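Local coordinates for methionine gamma-lyase (PDB 1E5E), which belongs to the Cys/Met metabolism family of pyridoxal-phosphate-dependent enzymes and assembles as four protein chains, at residues A266-L278 with L374-F388. Residues are numbered along the deposited sequence; the frame is centred on the assembly and turned at random. Where two conformers were deposited one is given.
Sequences AESENAMKVAEYL and LSVGIEDADELIADF
The carboxamide of N270 reaches from helix 260-279 into the turn that links strand 371-375 to helix 381-396 and grips it through ND2, while OD1 is tied to the start of the helix through a water. N270 ND2 donates to G377 O at 2.9 Å, almost straight and within the amide plane, on a lone pair of that carbonyl. The second bond, from N270 ND2 to E379 O at 3.0 Å, is more bent (N-H...O 130°), the acceptor lying well out of the amide plane. OD1 accepts from the water, which in turn takes the A381 N-H, while the A381 methyl abuts OD1 itself. Next to the amide, V376 drives CG1 against N270 CB at 3.5 Å, and the E267 chain runs over V376 O and the CG2 branch of I378.

Toward the C-terminal ends, where the helix segments run side by side at -31° with axes 9.7 Å apart, the contact becomes apolar. V274 fills the middle with both methyls: CG1 meets L374 CD2 and, at 3.8 Å, F388 CE2, whereas CG2 rests by L384 CB. Beyond it two CH-pi contacts are made in opposite senses. With chi1 at -73° the I385 CG2 branch is turned opposite the backbone N, which sets it over the centre of the Y277 ring, 3.6 Å from the centroid; L278 CD2 lies over a face of F388, offset toward the rim, 4.0 Å from that centroid.

D380 N-caps the second helix through OD2 and E383 N, and T10 of the second subunit binds both D380 N and E383. Directional amide bonds, with aliphatic contacts beside them, thus concentrate at the turn near the subunit interface, and apolar groups farther along join helix 260-279 to both the strand and helix 381-396.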
loop_
_atom_site.group_PDB
_atom_site.type_symbol
_atom_site.label_atom_id
_atom_site.label_comp_id
_atom_site.label_asym_id
_atom_site.label_seq_id
_atom_site.Cartn_x
_atom_site.Cartn_y
_atom_site.Cartn_z
ATOM N N ALA A 266 -17.048 10.583 19.700
ATOM C CA ALA A 266 -18.062 9.540 19.538
ATOM C C ALA A 266 -17.772 8.351 20.442
ATOM O O ALA A 266 -18.733 7.843 21.039
ATOM C CB ALA A 266 -18.089 9.086 18.080
ATOM N N GLU A 267 -16.498 7.944 20.583
ATOM C CA GLU A 267 -16.222 6.803 21.455
ATOM C C GLU A 267 -16.434 7.089 22.934
ATOM O O GLU A 267 -16.854 6.177 23.679
ATOM C CB GLU A 267 -14.783 6.272 21.194
ATOM C CG GLU A 267 -14.701 5.680 19.789
ATOM C CD GLU A 267 -13.360 5.448 19.164
ATOM O OE1 GLU A 267 -12.323 5.659 19.823
ATOM O OE2 GLU A 267 -13.316 5.044 17.953
ATOM N N SER A 268 -16.105 8.262 23.432
ATOM C CA SER A 268 -16.291 8.693 24.813
ATOM C C SER A 268 -17.782 8.746 25.180
ATOM O O SER A 268 -18.239 8.250 26.222
ATOM C CB SER A 268 -15.643 10.083 24.981
ATOM O OG SER A 268 -14.184 9.914 24.921
ATOM N N GLU A 269 -18.590 9.304 24.274
ATOM C CA GLU A 269 -20.016 9.421 24.439
ATOM C C GLU A 269 -20.647 8.024 24.520
ATOM O O GLU A 269 -21.400 7.790 25.469
ATOM C CB GLU A 269 -20.711 10.185 23.313
ATOM C CG GLU A 269 -20.326 11.632 23.260
ATOM C CD GLU A 269 -20.565 12.346 21.941
ATOM O OE1 GLU A 269 -20.368 13.591 21.909
ATOM O OE2 GLU A 269 -20.799 11.715 20.880
ATOM N N ASN A 270 -20.210 7.123 23.641
ATOM C CA ASN A 270 -20.696 5.767 23.699
ATOM C C ASN A 270 -20.301 5.084 25.010
ATOM O O ASN A 270 -21.087 4.345 25.608
ATOM C CB ASN A 270 -20.185 4.908 22.539
ATOM C CG ASN A 270 -20.937 5.040 21.244
ATOM O OD1 ASN A 270 -22.065 5.547 21.180
ATOM N ND2 ASN A 270 -20.324 4.514 20.179
ATOM N N ALA A 271 -19.053 5.280 25.399
ATOM C CA ALA A 271 -18.505 4.653 26.581
ATOM C C ALA A 271 -19.263 5.097 27.845
ATOM O O ALA A 271 -19.619 4.253 28.653
ATOM C CB ALA A 271 -17.007 4.956 26.782
ATOM N N MET A 272 -19.590 6.387 27.937
ATOM C CA MET A 272 -20.378 6.809 29.106
ATOM C C MET A 272 -21.679 6.001 29.120
ATOM O O MET A 272 -22.039 5.495 30.198
ATOM C CB MET A 272 -20.648 8.307 29.125
ATOM C CG MET A 272 -21.426 8.797 30.348
ATOM S SD MET A 272 -20.620 8.445 31.932
ATOM C CE MET A 272 -19.429 9.747 32.074
ATOM N N LYS A 273 -22.379 5.827 27.987
ATOM C CA LYS A 273 -23.636 5.091 28.029
ATOM C C LYS A 273 -23.427 3.623 28.393
ATOM O O LYS A 273 -24.171 3.084 29.221
ATOM C CB LYS A 273 -24.405 5.130 26.692
ATOM C CG LYS A 273 -24.846 6.541 26.341
ATOM C CD LYS A 273 -25.236 6.703 24.890
ATOM C CE LYS A 273 -25.718 8.156 24.647
ATOM N NZ LYS A 273 -25.967 8.272 23.177
ATOM N N VAL A 274 -22.391 3.026 27.812
ATOM C CA VAL A 274 -22.129 1.625 28.070
ATOM C C VAL A 274 -21.687 1.400 29.514
ATOM O O VAL A 274 -22.155 0.424 30.137
ATOM C CB VAL A 274 -21.104 1.027 27.094
ATOM C CG1 VAL A 274 -20.735 -0.376 27.503
ATOM C CG2 VAL A 274 -21.674 1.053 25.663
ATOM N N ALA A 275 -20.881 2.309 30.032
ATOM C CA ALA A 275 -20.404 2.110 31.401
ATOM C C ALA A 275 -21.585 2.202 32.363
ATOM O O ALA A 275 -21.645 1.387 33.268
ATOM C CB ALA A 275 -19.318 3.115 31.779
ATOM N N GLU A 276 -22.461 3.171 32.192
ATOM C CA GLU A 276 -23.637 3.340 33.021
ATOM C C GLU A 276 -24.522 2.096 32.987
ATOM O O GLU A 276 -24.969 1.653 34.037
ATOM C CB GLU A 276 -24.498 4.545 32.588
ATOM C CG GLU A 276 -23.830 5.868 32.900
ATOM C CD GLU A 276 -24.505 7.189 32.694
ATOM O OE1 GLU A 276 -25.712 7.324 32.405
ATOM O OE2 GLU A 276 -23.855 8.258 32.851
ATOM N N TYR A 277 -24.679 1.473 31.809
ATOM C CA TYR A 277 -25.474 0.262 31.729
ATOM C C TYR A 277 -24.818 -0.871 32.498
ATOM O O TYR A 277 -25.490 -1.623 33.199
ATOM C CB TYR A 277 -25.678 -0.144 30.234
ATOM C CG TYR A 277 -26.377 -1.498 30.205
ATOM C CD1 TYR A 277 -27.738 -1.561 30.435
ATOM C CD2 TYR A 277 -25.688 -2.657 29.950
ATOM C CE1 TYR A 277 -28.405 -2.776 30.436
ATOM C CE2 TYR A 277 -26.320 -3.890 29.930
ATOM C CZ TYR A 277 -27.676 -3.915 30.190
ATOM O OH TYR A 277 -28.333 -5.098 30.210
ATOM N N LEU A 278 -23.499 -1.047 32.398
ATOM C CA LEU A 278 -22.813 -2.140 33.052
ATOM C C LEU A 278 -22.884 -2.017 34.577
ATOM O O LEU A 278 -23.143 -2.974 35.288
ATOM C CB LEU A 278 -21.340 -2.247 32.658
ATOM C CG LEU A 278 -21.065 -2.504 31.164
ATOM C CD1 LEU A 278 -19.563 -2.386 30.867
ATOM C CD2 LEU A 278 -21.603 -3.870 30.776
ATOM N N LEU A 374 -12.589 -3.341 28.194
ATOM C CA LEU A 374 -13.395 -3.051 27.025
ATOM C C LEU A 374 -12.898 -1.743 26.416
ATOM O O LEU A 374 -12.714 -0.832 27.219
ATOM C CB LEU A 374 -14.870 -2.902 27.386
ATOM C CG LEU A 374 -15.876 -2.392 26.365
ATOM C CD1 LEU A 374 -16.102 -3.376 25.212
ATOM C CD2 LEU A 374 -17.206 -2.095 27.089
ATOM N N SER A 375 -12.851 -1.675 25.090
ATOM C CA SER A 375 -12.470 -0.477 24.398
ATOM C C SER A 375 -13.653 -0.198 23.466
ATOM O O SER A 375 -13.957 -1.106 22.714
ATOM C CB SER A 375 -11.216 -0.647 23.497
ATOM O OG SER A 375 -10.850 0.663 23.031
ATOM N N VAL A 376 -14.403 0.848 23.721
ATOM C CA VAL A 376 -15.662 1.034 23.000
ATOM C C VAL A 376 -15.361 1.761 21.685
ATOM O O VAL A 376 -14.645 2.767 21.732
ATOM C CB VAL A 376 -16.607 1.897 23.859
ATOM C CG1 VAL A 376 -17.878 2.313 23.146
ATOM C CG2 VAL A 376 -16.953 1.126 25.138
ATOM N N GLY A 377 -15.996 1.357 20.613
ATOM C CA GLY A 377 -15.853 1.974 19.304
ATOM C C GLY A 377 -17.055 2.871 18.955
ATOM O O GLY A 377 -17.717 3.374 19.859
ATOM N N ILE A 378 -17.336 3.049 17.658
ATOM C CA ILE A 378 -18.348 3.974 17.206
ATOM C C ILE A 378 -19.615 3.333 16.643
ATOM O O ILE A 378 -20.414 3.997 15.971
ATOM C CB ILE A 378 -17.773 4.963 16.167
ATOM C CG1 ILE A 378 -17.249 4.133 14.968
ATOM C CG2 ILE A 378 -16.641 5.779 16.812
ATOM C CD1 ILE A 378 -16.481 5.025 13.988
ATOM N N GLU A 379 -19.890 2.113 17.029
ATOM C CA GLU A 379 -21.161 1.475 16.719
ATOM C C GLU A 379 -22.308 2.202 17.444
ATOM O O GLU A 379 -22.086 3.025 18.329
ATOM C CB GLU A 379 -21.166 0.024 17.226
ATOM C CG GLU A 379 -20.067 -0.821 16.620
ATOM C CD GLU A 379 -18.830 -1.019 17.450
ATOM O OE1 GLU A 379 -18.598 -0.184 18.354
ATOM O OE2 GLU A 379 -18.041 -1.976 17.194
ATOM N N ASP A 380 -23.535 1.818 17.113
ATOM C CA ASP A 380 -24.704 2.399 17.796
ATOM C C ASP A 380 -24.712 1.976 19.266
ATOM O O ASP A 380 -24.456 0.820 19.604
ATOM C CB ASP A 380 -25.920 1.948 16.977
ATOM C CG ASP A 380 -27.184 2.382 17.732
ATOM O OD1 ASP A 380 -27.533 3.558 17.565
ATOM O OD2 ASP A 380 -27.714 1.555 18.496
ATOM N N ALA A 381 -24.787 2.914 20.212
ATOM C CA ALA A 381 -24.725 2.642 21.639
ATOM C C ALA A 381 -25.798 1.663 22.095
ATOM O O ALA A 381 -25.461 0.767 22.876
ATOM C CB ALA A 381 -24.804 3.917 22.480
ATOM N N ASP A 382 -27.028 1.758 21.587
ATOM C CA ASP A 382 -28.088 0.809 21.925
ATOM C C ASP A 382 -27.777 -0.607 21.447
ATOM O O ASP A 382 -27.955 -1.560 22.200
ATOM C CB ASP A 382 -29.446 1.250 21.365
ATOM C CG ASP A 382 -29.960 2.473 22.103
ATOM O OD1 ASP A 382 -29.655 2.712 23.284
ATOM O OD2 ASP A 382 -30.653 3.313 21.515
ATOM N N GLU A 383 -27.231 -0.746 20.216
ATOM C CA GLU A 383 -26.787 -2.088 19.827
ATOM C C GLU A 383 -25.674 -2.593 20.736
ATOM O O GLU A 383 -25.695 -3.795 21.055
ATOM C CB GLU A 383 -26.425 -2.178 18.351
ATOM C CG GLU A 383 -27.688 -2.220 17.489
ATOM C CD GLU A 383 -27.374 -1.899 16.033
ATOM O OE1 GLU A 383 -26.483 -1.067 15.740
ATOM O OE2 GLU A 383 -28.094 -2.411 15.151
ATOM N N LEU A 384 -24.718 -1.778 21.157
ATOM C CA LEU A 384 -23.682 -2.257 22.062
ATOM C C LEU A 384 -24.311 -2.730 23.388
ATOM O O LEU A 384 -23.970 -3.755 23.950
ATOM C CB LEU A 384 -22.667 -1.130 22.354
ATOM C CG LEU A 384 -21.794 -0.726 21.154
ATOM C CD1 LEU A 384 -21.016 0.546 21.448
ATOM C CD2 LEU A 384 -20.839 -1.867 20.794
ATOM N N ILE A 385 -25.170 -1.927 23.989
ATOM C CA ILE A 385 -25.798 -2.271 25.266
ATOM C C ILE A 385 -26.637 -3.528 25.078
ATOM O O ILE A 385 -26.486 -4.411 25.922
ATOM C CB ILE A 385 -26.704 -1.131 25.765
ATOM C CG1 ILE A 385 -25.822 0.024 26.275
ATOM C CG2 ILE A 385 -27.675 -1.653 26.827
ATOM C CD1 ILE A 385 -26.554 1.350 26.455
ATOM N N ALA A 386 -27.368 -3.647 23.965
ATOM C CA ALA A 386 -28.095 -4.902 23.731
ATOM C C ALA A 386 -27.176 -6.107 23.615
ATOM O O ALA A 386 -27.606 -7.212 23.990
ATOM C CB ALA A 386 -29.016 -4.825 22.496
ATOM N N ASP A 387 -25.928 -5.961 23.118
ATOM C CA ASP A 387 -25.059 -7.138 23.060
ATOM C C ASP A 387 -24.673 -7.527 24.487
ATOM O O ASP A 387 -24.538 -8.723 24.825
ATOM C CB ASP A 387 -23.822 -6.818 22.210
ATOM C CG ASP A 387 -23.015 -8.015 21.798
ATOM O OD1 ASP A 387 -23.578 -9.136 21.729
ATOM O OD2 ASP A 387 -21.786 -7.862 21.556
ATOM N N PHE A 388 -24.397 -6.506 25.332
ATOM C CA PHE A 388 -24.089 -6.891 26.723
ATOM C C PHE A 388 -25.323 -7.454 27.432
ATOM O O PHE A 388 -25.198 -8.428 28.186
ATOM C CB PHE A 388 -23.525 -5.739 27.505
ATOM C CG PHE A 388 -22.069 -5.463 27.273
ATOM C CD1 PHE A 388 -21.114 -6.358 27.707
ATOM C CD2 PHE A 388 -21.671 -4.298 26.654
ATOM C CE1 PHE A 388 -19.765 -6.097 27.532
ATOM C CE2 PHE A 388 -20.320 -4.056 26.493
ATOM C CZ PHE A 388 -19.361 -4.943 26.915
HETATM O O HOH W 1 -24.209 5.721 19.308
#